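Local coordinates for Old Yellow Enzyme (Pichia, PDB 6AGZ), which probably catalyses the asymmetric reduction of enone compounds, as an FMN-dependent old yellow enzyme built on a TIM barrel, at residues I198-N203 with A254-I259; F130-A135 with L194-Q199; S51-R56 with K94-E99; Y78-M83 with K372-D377. All coordinates share one frame; numbering follows the deposited sequence.

The four contacts lie in the outer parts of the FMN-bearing TIM barrel: side chains of contacts 2, 3 and 4 (Gln196, Tyr53 and Ile373) lie about 13, 9 and 12 Å from the FMN. Contacts 1 and 2 are neighbours, their centres about 11 Å apart. They share Ile198 and Gln199 at the end of helix 193-198, and Asn203 ND2 of contact 1 reaches Phe197 O of contact 2 at 2.8 Å. Contacts 3 and 4 lie about 17 Å apart between centres, with nearest atoms about 7 Å apart. Contact 3 sits across the chain's centre from contacts 1 and 2, with its centre about 38 Å from that of contact 1.

Contact 1. Residues I198-N203 with A254-I259; sequences IQTTAN and AEVHPI
Two consecutive beta-alpha connections of the TIM barrel meet at Thr200 and Ala254: residues 198-203 follow helix 193-198 in the connection after strand 183-187, and residues 254-259 lead from strand 236-240 into helix 258-274. The closest CA pair, Thr200 and Ala254, is 6.3 Å apart, and Thr200 contributes the largest share of the touching surface. Its hydroxyl lies between its own backbone N and carbonyl carbon (chi1 55°), which turns OG1 to the other loop. There OG1 rests 3.6 Å from Ala254 CB and accepts a weak hydrogen bond from Glu255 N at 3.5 Å, bent to 140° at the hydrogen. The methyl branch takes the apolar side, Thr200 CG2 coming 4.4 Å from Val256 CB. One polar and one apolar branch of a single threonine thus meet three successive residues.

Further bonds hold both loops. Gln199, where the chain leaves helical geometry, offers its O to Asn203 N at 2.9 Å and also to Ala202 N, tightening the turn behind Thr200. Thr201 OG1 bonds Gly248 O and Gln199 OE1 bonds Gly250 N, tying this loop further to the connection after strand 236-240. On the other side His257 is the N-cap of helix 258-274: its ND1, used close to the ring plane, accepts from Ile259 N at 3.2 Å and 167°. His257 N also bonds Ser267 OG of the second subunit, whose Ile259 packs on Ile259 here. The arrangement is that of adjoining beta-alpha connections in a TIM barrel, one of them ending in a capped helix at the subunit interface.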
loop_
_atom_site.group_PDB
_atom_site.type_symbol
_atom_site.label_atom_id
_atom_site.label_comp_id
_atom_site.label_asym_id
_atom_site.label_seq_id
_atom_site.Cartn_x
_atom_site.Cartn_y
_atom_site.Cartn_z
ATOM N N ILE A 198 -11.771 8.706 -8.036
ATOM C CA ILE A 198 -10.945 7.948 -7.099
ATOM C C ILE A 198 -10.822 8.666 -5.757
ATOM O O ILE A 198 -10.777 8.020 -4.702
ATOM C CB ILE A 198 -9.563 7.676 -7.723
ATOM C CG1 ILE A 198 -9.703 6.827 -8.987
ATOM C CG2 ILE A 198 -8.642 6.988 -6.731
ATOM C CD1 ILE A 198 -8.407 6.660 -9.749
ATOM N N GLN A 199 -10.783 9.998 -5.764
ATOM C CA GLN A 199 -10.422 10.762 -4.574
ATOM C C GLN A 199 -11.609 10.933 -3.633
ATOM O O GLN A 199 -12.717 11.266 -4.067
ATOM C CB GLN A 199 -9.876 12.133 -4.975
ATOM C CG GLN A 199 -8.602 12.083 -5.804
ATOM C CD GLN A 199 -7.397 11.623 -5.009
ATOM O OE1 GLN A 199 -7.380 11.707 -3.779
ATOM N NE2 GLN A 199 -6.380 11.134 -5.707
ATOM N N THR A 200 -11.368 10.715 -2.335
ATOM C CA THR A 200 -12.394 10.982 -1.331
ATOM C C THR A 200 -12.740 12.462 -1.264
ATOM O O THR A 200 -13.883 12.820 -0.952
ATOM C CB THR A 200 -11.933 10.494 0.044
ATOM O OG1 THR A 200 -10.667 11.085 0.365
ATOM C CG2 THR A 200 -11.800 8.978 0.063
ATOM N N THR A 201 -11.770 13.337 -1.546
ATOM C CA THR A 201 -12.029 14.772 -1.509
ATOM C C THR A 201 -13.056 15.189 -2.553
ATOM O O THR A 201 -13.819 16.134 -2.330
ATOM C CB THR A 201 -10.728 15.549 -1.719
ATOM O OG1 THR A 201 -10.079 15.086 -2.911
ATOM C CG2 THR A 201 -9.796 15.363 -0.531
ATOM N N ALA A 202 -13.095 14.496 -3.692
ATOM C CA ALA A 202 -13.960 14.882 -4.797
ATOM C C ALA A 202 -15.205 14.016 -4.933
ATOM O O ALA A 202 -16.188 14.469 -5.530
ATOM C CB ALA A 202 -13.179 14.844 -6.116
ATOM N N ASN A 203 -15.195 12.797 -4.395
ATOM C CA ASN A 203 -16.271 11.832 -4.601
ATOM C C ASN A 203 -17.040 11.651 -3.296
ATOM O O ASN A 203 -16.558 10.988 -2.371
ATOM C CB ASN A 203 -15.710 10.501 -5.101
ATOM C CG ASN A 203 -16.796 9.537 -5.551
ATOM O OD1 ASN A 203 -17.972 9.716 -5.242
ATOM N ND2 ASN A 203 -16.400 8.506 -6.291
ATOM N N ALA A 254 -5.788 12.426 2.169
ATOM C CA ALA A 254 -7.122 11.880 1.970
ATOM C C ALA A 254 -7.591 11.134 3.215
ATOM O O ALA A 254 -6.792 10.617 4.000
ATOM C CB ALA A 254 -7.133 10.949 0.757
ATOM N N GLU A 255 -8.915 11.093 3.394
ATOM C CA GLU A 255 -9.490 10.398 4.540
ATOM C C GLU A 255 -9.171 8.908 4.502
ATOM O O GLU A 255 -9.093 8.262 5.554
ATOM C CB GLU A 255 -10.999 10.644 4.581
ATOM C CG GLU A 255 -11.820 9.619 5.327
ATOM C CD GLU A 255 -13.261 9.596 4.856
ATOM O OE1 GLU A 255 -14.065 8.778 5.347
ATOM O OE2 GLU A 255 -13.606 10.417 3.976
ATOM N N VAL A 256 -8.948 8.354 3.311
ATOM C CA VAL A 256 -8.410 7.011 3.145
ATOM C C VAL A 256 -7.084 7.137 2.410
ATOM O O VAL A 256 -7.015 7.780 1.356
ATOM C CB VAL A 256 -9.387 6.097 2.385
ATOM C CG1 VAL A 256 -8.771 4.721 2.173
ATOM C CG2 VAL A 256 -10.701 5.978 3.140
ATOM N N HIS A 257 -6.041 6.526 2.964
ATOM C CA HIS A 257 -4.690 6.738 2.459
ATOM C C HIS A 257 -4.575 6.251 1.014
ATOM O O HIS A 257 -5.163 5.223 0.656
ATOM C CB HIS A 257 -3.676 6.009 3.344
ATOM C CG HIS A 257 -2.278 6.530 3.227
ATOM N ND1 HIS A 257 -1.416 6.132 2.228
ATOM C CD2 HIS A 257 -1.590 7.417 3.985
ATOM C CE1 HIS A 257 -0.259 6.752 2.375
ATOM N NE2 HIS A 257 -0.338 7.537 3.434
ATOM N N PRO A 258 -3.838 6.966 0.160
ATOM C CA PRO A 258 -3.734 6.550 -1.250
ATOM C C PRO A 258 -3.039 5.216 -1.450
ATOM O O PRO A 258 -3.207 4.605 -2.512
ATOM C CB PRO A 258 -2.940 7.696 -1.894
ATOM C CG PRO A 258 -2.200 8.332 -0.758
ATOM C CD PRO A 258 -3.120 8.225 0.420
ATOM N N ILE A 259 -2.253 4.749 -0.477
ATOM C CA ILE A 259 -1.644 3.427 -0.600
ATOM C C ILE A 259 -2.717 2.346 -0.605
ATOM O O ILE A 259 -2.584 1.327 -1.294
ATOM C CB ILE A 259 -0.604 3.216 0.521
ATOM C CG1 ILE A 259 0.620 4.102 0.274
ATOM C CG2 ILE A 259 -0.187 1.757 0.619
ATOM C CD1 ILE A 259 1.684 3.999 1.348
#

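Contact 2. Residues F130-A135 with L194-Q199; sequences FLAPSA and LDQFIQ
Gln196 has its CG opposite the carbonyl carbon and beside the backbone N (chi1 -62°), with the chain extended beyond, so that it runs crosswise to the Pro133 ring; Phe197 (chi1 -88°, chi2 84°) swings its own ring under the same proline. Pro133 follows strand 130-132, part of a small two-stranded parallel sheet inserted between barrel strand 106-112 and helix 158-179, and the contact seats that excursion on helix 193-198 of the TIM barrel.

The ring of Phe197 makes a CH-pi contact: Pro133 CB stands 3.6 Å from the centroid, almost exactly over the centre of one face. With an alanine in place of Phe197, Pro133 CB would lose this aromatic face, and a gap would probably open between the proline and helix 218-231, whose Leu219 also touches Phe197.

Gln196 meets the proline from another direction, its OE1 3.5 Å from Pro133 CD and 3.9 Å from Ala132 CB. Its buried amide is satisfied elsewhere: NE2 bonds Gly191 O and Leu114 O, while OE1 accepts from Arg116 N, which fixes its rotation. The proline also touches the helix backbone, Pro133 CG lying 3.5 Å from Gln196 O.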
loop_
_atom_site.group_PDB
_atom_site.type_symbol
_atom_site.label_atom_id
_atom_site.label_comp_id
_atom_site.label_asym_id
_atom_site.label_seq_id
_atom_site.Cartn_x
_atom_site.Cartn_y
_atom_site.Cartn_z
ATOM N N PHE A 130 -21.123 20.966 -17.086
ATOM C CA PHE A 130 -19.882 20.934 -16.317
ATOM C C PHE A 130 -20.021 19.819 -15.286
ATOM O O PHE A 130 -20.739 19.973 -14.294
ATOM C CB PHE A 130 -19.640 22.296 -15.670
ATOM C CG PHE A 130 -18.301 22.444 -15.013
ATOM C CD1 PHE A 130 -17.147 21.987 -15.631
ATOM C CD2 PHE A 130 -18.193 23.080 -13.788
ATOM C CE1 PHE A 130 -15.915 22.141 -15.021
ATOM C CE2 PHE A 130 -16.966 23.238 -13.177
ATOM C CZ PHE A 130 -15.826 22.771 -13.795
ATOM N N LEU A 131 -19.343 18.699 -15.524
ATOM C CA LEU A 131 -19.634 17.453 -14.830
ATOM C C LEU A 131 -18.500 17.045 -13.896
ATOM O O LEU A 131 -17.341 17.431 -14.070
ATOM C CB LEU A 131 -19.905 16.332 -15.840
ATOM C CG LEU A 131 -21.010 16.642 -16.852
ATOM C CD1 LEU A 131 -21.213 15.481 -17.813
ATOM C CD2 LEU A 131 -22.309 16.991 -16.139
ATOM N N ALA A 132 -18.861 16.237 -12.906
ATOM C CA ALA A 132 -17.952 15.753 -11.876
ATOM C C ALA A 132 -18.646 14.611 -11.134
ATOM O O ALA A 132 -19.866 14.452 -11.250
ATOM C CB ALA A 132 -17.565 16.877 -10.898
ATOM N N PRO A 133 -17.893 13.795 -10.383
ATOM C CA PRO A 133 -18.559 12.770 -9.560
ATOM C C PRO A 133 -19.531 13.360 -8.555
ATOM O O PRO A 133 -20.639 12.834 -8.384
ATOM C CB PRO A 133 -17.385 12.053 -8.872
ATOM C CG PRO A 133 -16.235 13.001 -8.975
ATOM C CD PRO A 133 -16.427 13.703 -10.283
ATOM N N SER A 134 -19.150 14.446 -7.889
ATOM C CA SER A 134 -20.029 15.157 -6.975
ATOM C C SER A 134 -19.995 16.641 -7.307
ATOM O O SER A 134 -19.036 17.145 -7.897
ATOM C CB SER A 134 -19.629 14.926 -5.511
ATOM O OG SER A 134 -19.703 13.551 -5.175
ATOM N N ALA A 135 -21.059 17.343 -6.916
ATOM C CA ALA A 135 -21.205 18.768 -7.215
ATOM C C ALA A 135 -20.309 19.579 -6.277
ATOM O O ALA A 135 -20.758 20.263 -5.355
ATOM C CB ALA A 135 -22.663 19.192 -7.107
ATOM N N LEU A 194 -11.416 10.923 -13.806
ATOM C CA LEU A 194 -11.271 9.603 -13.198
ATOM C C LEU A 194 -10.624 9.700 -11.823
ATOM O O LEU A 194 -11.055 9.031 -10.874
ATOM C CB LEU A 194 -10.463 8.689 -14.115
ATOM C CG LEU A 194 -10.911 8.654 -15.575
ATOM C CD1 LEU A 194 -10.274 7.477 -16.256
ATOM C CD2 LEU A 194 -12.422 8.580 -15.707
ATOM N N ASP A 195 -9.590 10.536 -11.695
ATOM C CA ASP A 195 -9.008 10.788 -10.383
ATOM C C ASP A 195 -10.053 11.353 -9.428
ATOM O O ASP A 195 -10.111 10.959 -8.258
ATOM C CB ASP A 195 -7.817 11.737 -10.511
ATOM C CG ASP A 195 -6.908 11.697 -9.299
ATOM O OD1 ASP A 195 -6.759 10.609 -8.705
ATOM O OD2 ASP A 195 -6.342 12.752 -8.941
ATOM N N GLN A 196 -10.896 12.269 -9.918
ATOM C CA GLN A 196 -11.978 12.801 -9.093
ATOM C C GLN A 196 -12.873 11.687 -8.569
ATOM O O GLN A 196 -13.320 11.728 -7.416
ATOM C CB GLN A 196 -12.801 13.815 -9.886
ATOM C CG GLN A 196 -12.028 15.038 -10.336
ATOM C CD GLN A 196 -12.717 15.777 -11.465
ATOM O OE1 GLN A 196 -13.939 15.724 -11.603
ATOM N NE2 GLN A 196 -11.933 16.465 -12.288
ATOM N N PHE A 197 -13.152 10.679 -9.401
ATOM C CA PHE A 197 -13.903 9.530 -8.908
ATOM C C PHE A 197 -13.099 8.726 -7.896
ATOM O O PHE A 197 -13.676 8.133 -6.978
ATOM C CB PHE A 197 -14.342 8.640 -10.072
ATOM C CG PHE A 197 -15.664 9.031 -10.664
ATOM C CD1 PHE A 197 -15.741 10.026 -11.625
ATOM C CD2 PHE A 197 -16.833 8.415 -10.249
ATOM C CE1 PHE A 197 -16.959 10.394 -12.166
ATOM C CE2 PHE A 197 -18.055 8.777 -10.785
ATOM C CZ PHE A 197 -18.117 9.770 -11.745
ATOM N N ILE A 198 -11.771 8.706 -8.036
ATOM C CA ILE A 198 -10.945 7.948 -7.099
ATOM C C ILE A 198 -10.822 8.666 -5.757
ATOM O O ILE A 198 -10.777 8.020 -4.702
ATOM C CB ILE A 198 -9.563 7.676 -7.723
ATOM C CG1 ILE A 198 -9.703 6.827 -8.987
ATOM C CG2 ILE A 198 -8.642 6.988 -6.731
ATOM C CD1 ILE A 198 -8.407 6.660 -9.749
ATOM N N GLN A 199 -10.783 9.998 -5.764
ATOM C CA GLN A 199 -10.422 10.762 -4.574
ATOM C C GLN A 199 -11.609 10.933 -3.633
ATOM O O GLN A 199 -12.717 11.266 -4.067
ATOM C CB GLN A 199 -9.876 12.133 -4.975
ATOM C CG GLN A 199 -8.602 12.083 -5.804
ATOM C CD GLN A 199 -7.397 11.623 -5.009
ATOM O OE1 GLN A 199 -7.380 11.707 -3.779
ATOM N NE2 GLN A 199 -6.380 11.134 -5.707
#

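Contact 3. Residues S51-R56 with K94-E99; sequences SYYSQR and KKIVEE
The apolar part of this helix pair is made by Tyr53 and Ile96, the polar part by Ser54 and Glu99. With CG1 beside the backbone N (chi1 -67°), Ile96 turns its CG2 branch to Tyr53, 4.1 Å from Tyr53 CD2 and 4.2 Å from Tyr53 CB, approaching the ring obliquely. The methyl thus touches the tyrosine near its base. Beyond it the phenol leaves the interface, and Tyr53 OH bonds Glu67 OE2 on strand 63-70, which holds the far end of the ring against the barrel. Ile96 is also packed by Met49 and Leu50 of helix 47-57.

The polar link lies where Ser54 and Glu99 bring their CA atoms to 6.3 Å. Glu99 starts out extended and bends at chi2 (70°), curling the carboxylate back over Ser54: Glu99 CG lies 3.6 Å from Ser54 CB. The modelled hydrogen bond runs from Ser54 OG to Glu99 OE2 at 2.7 Å, although the placement of this hydroxyl is less certain. The same OE2 forms a salt bridge with Lys103, whose positive charge would tend to keep the carboxylate ionised.

Within helix 47-57 the Tyr52 ring lies between Tyr53 and Arg56. Tyr52 CD2 stands 3.8 Å above the centre of the Tyr53 ring, while Tyr52 CE1 lies 3.5 Å above the guanidinium plane of Arg56. Arg56 NH1 in turn donates to Tyr52 O, at 2.9 Å and 145°. Helices 47-57 and 87-102 follow barrel strands 29-31 and 63-70, so this is the side-by-side packing of successive outer helices that is typical of a TIM barrel.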
loop_
_atom_site.group_PDB
_atom_site.type_symbol
_atom_site.label_atom_id
_atom_site.label_comp_id
_atom_site.label_asym_id
_atom_site.label_seq_id
_atom_site.Cartn_x
_atom_site.Cartn_y
_atom_site.Cartn_z
ATOM N N SER A 51 5.460 18.173 -37.209
ATOM C CA SER A 51 6.908 18.339 -37.129
ATOM C C SER A 51 7.404 18.129 -35.703
ATOM O O SER A 51 8.484 17.562 -35.484
ATOM C CB SER A 51 7.303 19.725 -37.640
ATOM O OG SER A 51 8.683 19.970 -37.433
ATOM N N TYR A 52 6.610 18.565 -34.724
ATOM C CA TYR A 52 6.985 18.466 -33.317
ATOM C C TYR A 52 7.216 17.017 -32.905
ATOM O O TYR A 52 8.249 16.685 -32.312
ATOM C CB TYR A 52 5.892 19.121 -32.470
ATOM C CG TYR A 52 6.017 18.978 -30.971
ATOM C CD1 TYR A 52 6.826 19.834 -30.235
ATOM C CD2 TYR A 52 5.283 18.019 -30.285
ATOM C CE1 TYR A 52 6.924 19.718 -28.860
ATOM C CE2 TYR A 52 5.374 17.896 -28.912
ATOM C CZ TYR A 52 6.194 18.748 -28.205
ATOM O OH TYR A 52 6.286 18.629 -26.837
ATOM N N TYR A 53 6.265 16.135 -33.217
ATOM C CA TYR A 53 6.445 14.721 -32.910
ATOM C C TYR A 53 7.415 14.044 -33.872
ATOM O O TYR A 53 8.056 13.053 -33.503
ATOM C CB TYR A 53 5.098 13.999 -32.930
ATOM C CG TYR A 53 4.194 14.363 -31.774
ATOM C CD1 TYR A 53 4.382 13.804 -30.518
ATOM C CD2 TYR A 53 3.150 15.265 -31.940
ATOM C CE1 TYR A 53 3.559 14.134 -29.457
ATOM C CE2 TYR A 53 2.322 15.600 -30.886
ATOM C CZ TYR A 53 2.530 15.032 -29.648
ATOM O OH TYR A 53 1.706 15.364 -28.596
ATOM N N SER A 54 7.532 14.560 -35.098
ATOM C CA SER A 54 8.439 13.965 -36.076
ATOM C C SER A 54 9.888 14.086 -35.627
ATOM O O SER A 54 10.657 13.120 -35.704
ATOM C CB SER A 54 8.240 14.625 -37.441
ATOM O OG SER A 54 9.186 14.145 -38.382
ATOM N N GLN A 55 10.283 15.274 -35.156
ATOM C CA GLN A 55 11.658 15.466 -34.705
ATOM C C GLN A 55 11.989 14.577 -33.514
ATOM O O GLN A 55 13.136 14.140 -33.364
ATOM C CB GLN A 55 11.895 16.933 -34.349
ATOM C CG GLN A 55 11.704 17.893 -35.509
ATOM C CD GLN A 55 11.890 19.338 -35.098
ATOM O OE1 GLN A 55 12.758 19.656 -34.284
ATOM N NE2 GLN A 55 11.071 20.224 -35.653
ATOM N N ARG A 56 11.004 14.292 -32.665
ATOM C CA ARG A 56 11.214 13.459 -31.491
ATOM C C ARG A 56 11.078 11.974 -31.789
ATOM O O ARG A 56 11.494 11.150 -30.966
ATOM C CB ARG A 56 10.243 13.878 -30.386
ATOM C CG ARG A 56 10.620 15.224 -29.801
ATOM C CD ARG A 56 9.463 15.962 -29.161
ATOM N NE ARG A 56 9.928 17.233 -28.612
ATOM C CZ ARG A 56 10.148 18.324 -29.339
ATOM N NH1 ARG A 56 9.942 18.303 -30.650
ATOM N NH2 ARG A 56 10.578 19.437 -28.760
ATOM N N LYS A 94 -3.956 10.433 -37.450
ATOM C CA LYS A 94 -3.462 9.318 -38.250
ATOM C C LYS A 94 -2.202 9.707 -39.014
ATOM O O LYS A 94 -1.250 8.922 -39.096
ATOM C CB LYS A 94 -4.547 8.841 -39.215
ATOM C CG LYS A 94 -4.158 7.620 -40.038
ATOM C CD LYS A 94 -5.259 7.243 -41.019
ATOM C CE LYS A 94 -5.022 5.867 -41.627
ATOM N NZ LYS A 94 -3.783 5.808 -42.448
ATOM N N LYS A 95 -2.177 10.918 -39.575
ATOM C CA LYS A 95 -0.982 11.366 -40.284
ATOM C C LYS A 95 0.195 11.537 -39.330
ATOM O O LYS A 95 1.334 11.177 -39.667
ATOM C CB LYS A 95 -1.276 12.663 -41.035
ATOM C CG LYS A 95 -2.286 12.482 -42.158
ATOM C CD LYS A 95 -2.689 13.803 -42.786
ATOM C CE LYS A 95 -3.569 13.573 -44.003
ATOM N NZ LYS A 95 -3.784 14.823 -44.779
ATOM N N ILE A 96 -0.057 12.069 -38.128
ATOM C CA ILE A 96 1.014 12.175 -37.139
ATOM C C ILE A 96 1.575 10.797 -36.803
ATOM O O ILE A 96 2.797 10.606 -36.732
ATOM C CB ILE A 96 0.518 12.909 -35.878
ATOM C CG1 ILE A 96 0.215 14.374 -36.193
ATOM C CG2 ILE A 96 1.549 12.809 -34.761
ATOM C CD1 ILE A 96 -0.155 15.196 -34.976
ATOM N N VAL A 97 0.692 9.813 -36.609
ATOM C CA VAL A 97 1.135 8.457 -36.291
ATOM C C VAL A 97 1.960 7.881 -37.433
ATOM O O VAL A 97 3.009 7.263 -37.212
ATOM C CB VAL A 97 -0.075 7.560 -35.971
ATOM C CG1 VAL A 97 0.369 6.123 -35.767
ATOM C CG2 VAL A 97 -0.792 8.066 -34.746
ATOM N N GLU A 98 1.498 8.070 -38.671
ATOM C CA GLU A 98 2.222 7.534 -39.819
ATOM C C GLU A 98 3.613 8.141 -39.928
ATOM O O GLU A 98 4.577 7.446 -40.275
ATOM C CB GLU A 98 1.424 7.772 -41.100
ATOM C CG GLU A 98 0.154 6.944 -41.192
ATOM C CD GLU A 98 -0.684 7.293 -42.404
ATOM O OE1 GLU A 98 -0.369 8.296 -43.078
ATOM O OE2 GLU A 98 -1.658 6.564 -42.682
ATOM N N GLU A 99 3.745 9.436 -39.626
ATOM C CA GLU A 99 5.071 10.044 -39.654
ATOM C C GLU A 99 5.947 9.520 -38.520
ATOM O O GLU A 99 7.136 9.250 -38.725
ATOM C CB GLU A 99 4.960 11.565 -39.589
ATOM C CG GLU A 99 6.290 12.282 -39.378
ATOM C CD GLU A 99 7.209 12.220 -40.588
ATOM O OE1 GLU A 99 6.790 11.702 -41.645
ATOM O OE2 GLU A 99 8.360 12.695 -40.479
#

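Contact 4. Residues Y78-M83 with K372-D377; sequences YQNGPM and KIFSND
Asn80 and Ile373 face each other from two type II beta turns, Tyr78-Gly81 and Lys372-Ser375. The first belongs to the connection between barrel strand 63-70 and helix 87-102, the second to the long C-terminal tail that returns to the TIM barrel after helix 352-358.

In the first shell the two ends of the Asn80 amide divide their neighbours. Its CG lies beside the backbone N and anti to the carbonyl carbon (chi1 -59°), which brings the amide to the other turn. OD1 sits 3.2 Å from Ile373 CG2, whereas ND2 lies 3.8 Å from Phe374 CD1, with the amide and ring planes 39° apart. Ile373 presents both branches: CG2 to asparagine, and CD1 to the extended side chain of Gln79, which crosses it at about a right angle with Gln79 CD 3.5 Å from Ile373 CD1. This second touch is at the surface; Asn80 is buried.

The next shell sets the amide. Asn80 ND2 donates to Asn39 O, so the nitrogen has a polar partner while it lies against Phe374. An alanine here would remove the whole amide, and would probably leave Asn39 O without this donor and open a gap beside Ile373 and Phe374.

Further out, the backbones hold the two turns. Asn80 (phi 65°) and Phe374 both occupy the third position, where a type II turn takes left-handed helical angles. The first turn is closed by Gly81 N to Tyr78 O at 3.1 Å, and a backbone bond joins Phe374 to Phe37. Beyond the second turn an ST turn shapes the chain just after it: Ser375 OG accepts from Asp377 N at 3.1 Å.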
loop_
_atom_site.group_PDB
_atom_site.type_symbol
_atom_site.label_atom_id
_atom_site.label_comp_id
_atom_site.label_asym_id
_atom_site.label_seq_id
_atom_site.Cartn_x
_atom_site.Cartn_y
_atom_site.Cartn_z
ATOM N N TYR A 78 -10.519 22.573 -23.073
ATOM C CA TYR A 78 -9.598 23.697 -23.027
ATOM C C TYR A 78 -9.404 24.209 -24.446
ATOM O O TYR A 78 -9.429 23.432 -25.406
ATOM C CB TYR A 78 -8.238 23.309 -22.425
ATOM C CG TYR A 78 -8.273 22.956 -20.955
ATOM C CD1 TYR A 78 -9.063 23.671 -20.064
ATOM C CD2 TYR A 78 -7.508 21.908 -20.459
ATOM C CE1 TYR A 78 -9.092 23.348 -18.719
ATOM C CE2 TYR A 78 -7.531 21.578 -19.117
ATOM C CZ TYR A 78 -8.324 22.301 -18.251
ATOM O OH TYR A 78 -8.348 21.974 -16.916
ATOM N N GLN A 79 -9.226 25.521 -24.584
ATOM C CA GLN A 79 -9.073 26.092 -25.915
ATOM C C GLN A 79 -7.811 25.555 -26.579
ATOM O O GLN A 79 -6.743 25.489 -25.959
ATOM C CB GLN A 79 -9.047 27.622 -25.849
ATOM C CG GLN A 79 -7.969 28.217 -24.963
ATOM C CD GLN A 79 -8.094 29.723 -24.839
ATOM O OE1 GLN A 79 -8.236 30.430 -25.837
ATOM N NE2 GLN A 79 -8.046 30.223 -23.608
ATOM N N ASN A 80 -7.956 25.130 -27.836
ATOM C CA ASN A 80 -6.858 24.604 -28.649
ATOM C C ASN A 80 -6.289 23.307 -28.079
ATOM O O ASN A 80 -5.122 22.975 -28.307
ATOM C CB ASN A 80 -5.753 25.649 -28.831
ATOM C CG ASN A 80 -6.260 26.914 -29.492
ATOM O OD1 ASN A 80 -6.840 27.780 -28.837
ATOM N ND2 ASN A 80 -6.050 27.025 -30.799
ATOM N N GLY A 81 -7.104 22.561 -27.340
ATOM C CA GLY A 81 -6.737 21.228 -26.920
ATOM C C GLY A 81 -6.930 20.224 -28.035
ATOM O O GLY A 81 -7.466 20.525 -29.111
ATOM N N PRO A 82 -6.476 18.997 -27.796
ATOM C CA PRO A 82 -6.600 17.944 -28.807
ATOM C C PRO A 82 -7.867 17.115 -28.639
ATOM O O PRO A 82 -8.470 17.051 -27.565
ATOM C CB PRO A 82 -5.349 17.078 -28.566
ATOM C CG PRO A 82 -4.713 17.607 -27.271
ATOM C CD PRO A 82 -5.698 18.538 -26.638
ATOM N N MET A 83 -8.255 16.459 -29.733
ATOM C CA MET A 83 -9.435 15.605 -29.733
ATOM C C MET A 83 -9.281 14.534 -30.805
ATOM O O MET A 83 -8.631 14.751 -31.831
ATOM C CB MET A 83 -10.717 16.417 -29.957
ATOM C CG MET A 83 -11.991 15.685 -29.561
ATOM S SD MET A 83 -13.487 16.672 -29.784
ATOM C CE MET A 83 -13.269 17.913 -28.513
ATOM N N LYS A 372 1.857 28.350 -24.588
ATOM C CA LYS A 372 1.654 29.461 -25.513
ATOM C C LYS A 372 0.720 29.001 -26.627
ATOM O O LYS A 372 1.127 28.250 -27.519
ATOM C CB LYS A 372 2.989 29.947 -26.069
ATOM C CG LYS A 372 2.979 31.403 -26.519
ATOM C CD LYS A 372 4.367 31.863 -26.944
ATOM C CE LYS A 372 4.548 33.361 -26.732
ATOM N NZ LYS A 372 3.762 34.172 -27.703
ATOM N N ILE A 373 -0.533 29.455 -26.571
ATOM C CA ILE A 373 -1.589 28.872 -27.391
ATOM C C ILE A 373 -1.321 29.111 -28.869
ATOM O O ILE A 373 -1.136 30.252 -29.311
ATOM C CB ILE A 373 -2.953 29.442 -26.972
ATOM C CG1 ILE A 373 -3.355 28.899 -25.600
ATOM C CG2 ILE A 373 -4.010 29.123 -28.017
ATOM C CD1 ILE A 373 -4.579 29.563 -25.016
ATOM N N PHE A 374 -1.295 28.020 -29.641
ATOM C CA PHE A 374 -1.324 28.065 -31.105
ATOM C C PHE A 374 -0.128 28.814 -31.686
ATOM O O PHE A 374 -0.238 29.467 -32.726
ATOM C CB PHE A 374 -2.637 28.680 -31.600
ATOM C CG PHE A 374 -3.029 28.252 -32.986
ATOM C CD1 PHE A 374 -3.165 26.908 -33.297
ATOM C CD2 PHE A 374 -3.283 29.193 -33.971
ATOM C CE1 PHE A 374 -3.532 26.510 -34.569
ATOM C CE2 PHE A 374 -3.651 28.801 -35.245
ATOM C CZ PHE A 374 -3.776 27.458 -35.545
ATOM N N SER A 375 1.026 28.720 -31.030
ATOM C CA SER A 375 2.223 29.433 -31.454
ATOM C C SER A 375 3.398 28.473 -31.558
ATOM O O SER A 375 3.590 27.613 -30.692
ATOM C CB SER A 375 2.565 30.567 -30.479
ATOM O OG SER A 375 3.803 31.171 -30.814
ATOM N N ASN A 376 4.187 28.628 -32.623
ATOM C CA ASN A 376 5.421 27.868 -32.771
ATOM C C ASN A 376 6.543 28.387 -31.884
ATOM O O ASN A 376 7.549 27.689 -31.716
ATOM C CB ASN A 376 5.888 27.884 -34.229
ATOM C CG ASN A 376 4.958 27.125 -35.150
ATOM O OD1 ASN A 376 4.177 26.286 -34.703
ATOM N ND2 ASN A 376 5.042 27.410 -36.443
ATOM N N ASP A 377 6.400 29.588 -31.328
ATOM C CA ASP A 377 7.429 30.144 -30.458
ATOM C C ASP A 377 7.571 29.296 -29.201
ATOM O O ASP A 377 6.593 29.046 -28.490
ATOM C CB ASP A 377 7.085 31.588 -30.095
ATOM C CG ASP A 377 8.192 32.271 -29.318
ATOM O OD1 ASP A 377 9.354 31.826 -29.419
ATOM O OD2 ASP A 377 7.900 33.255 -28.607
#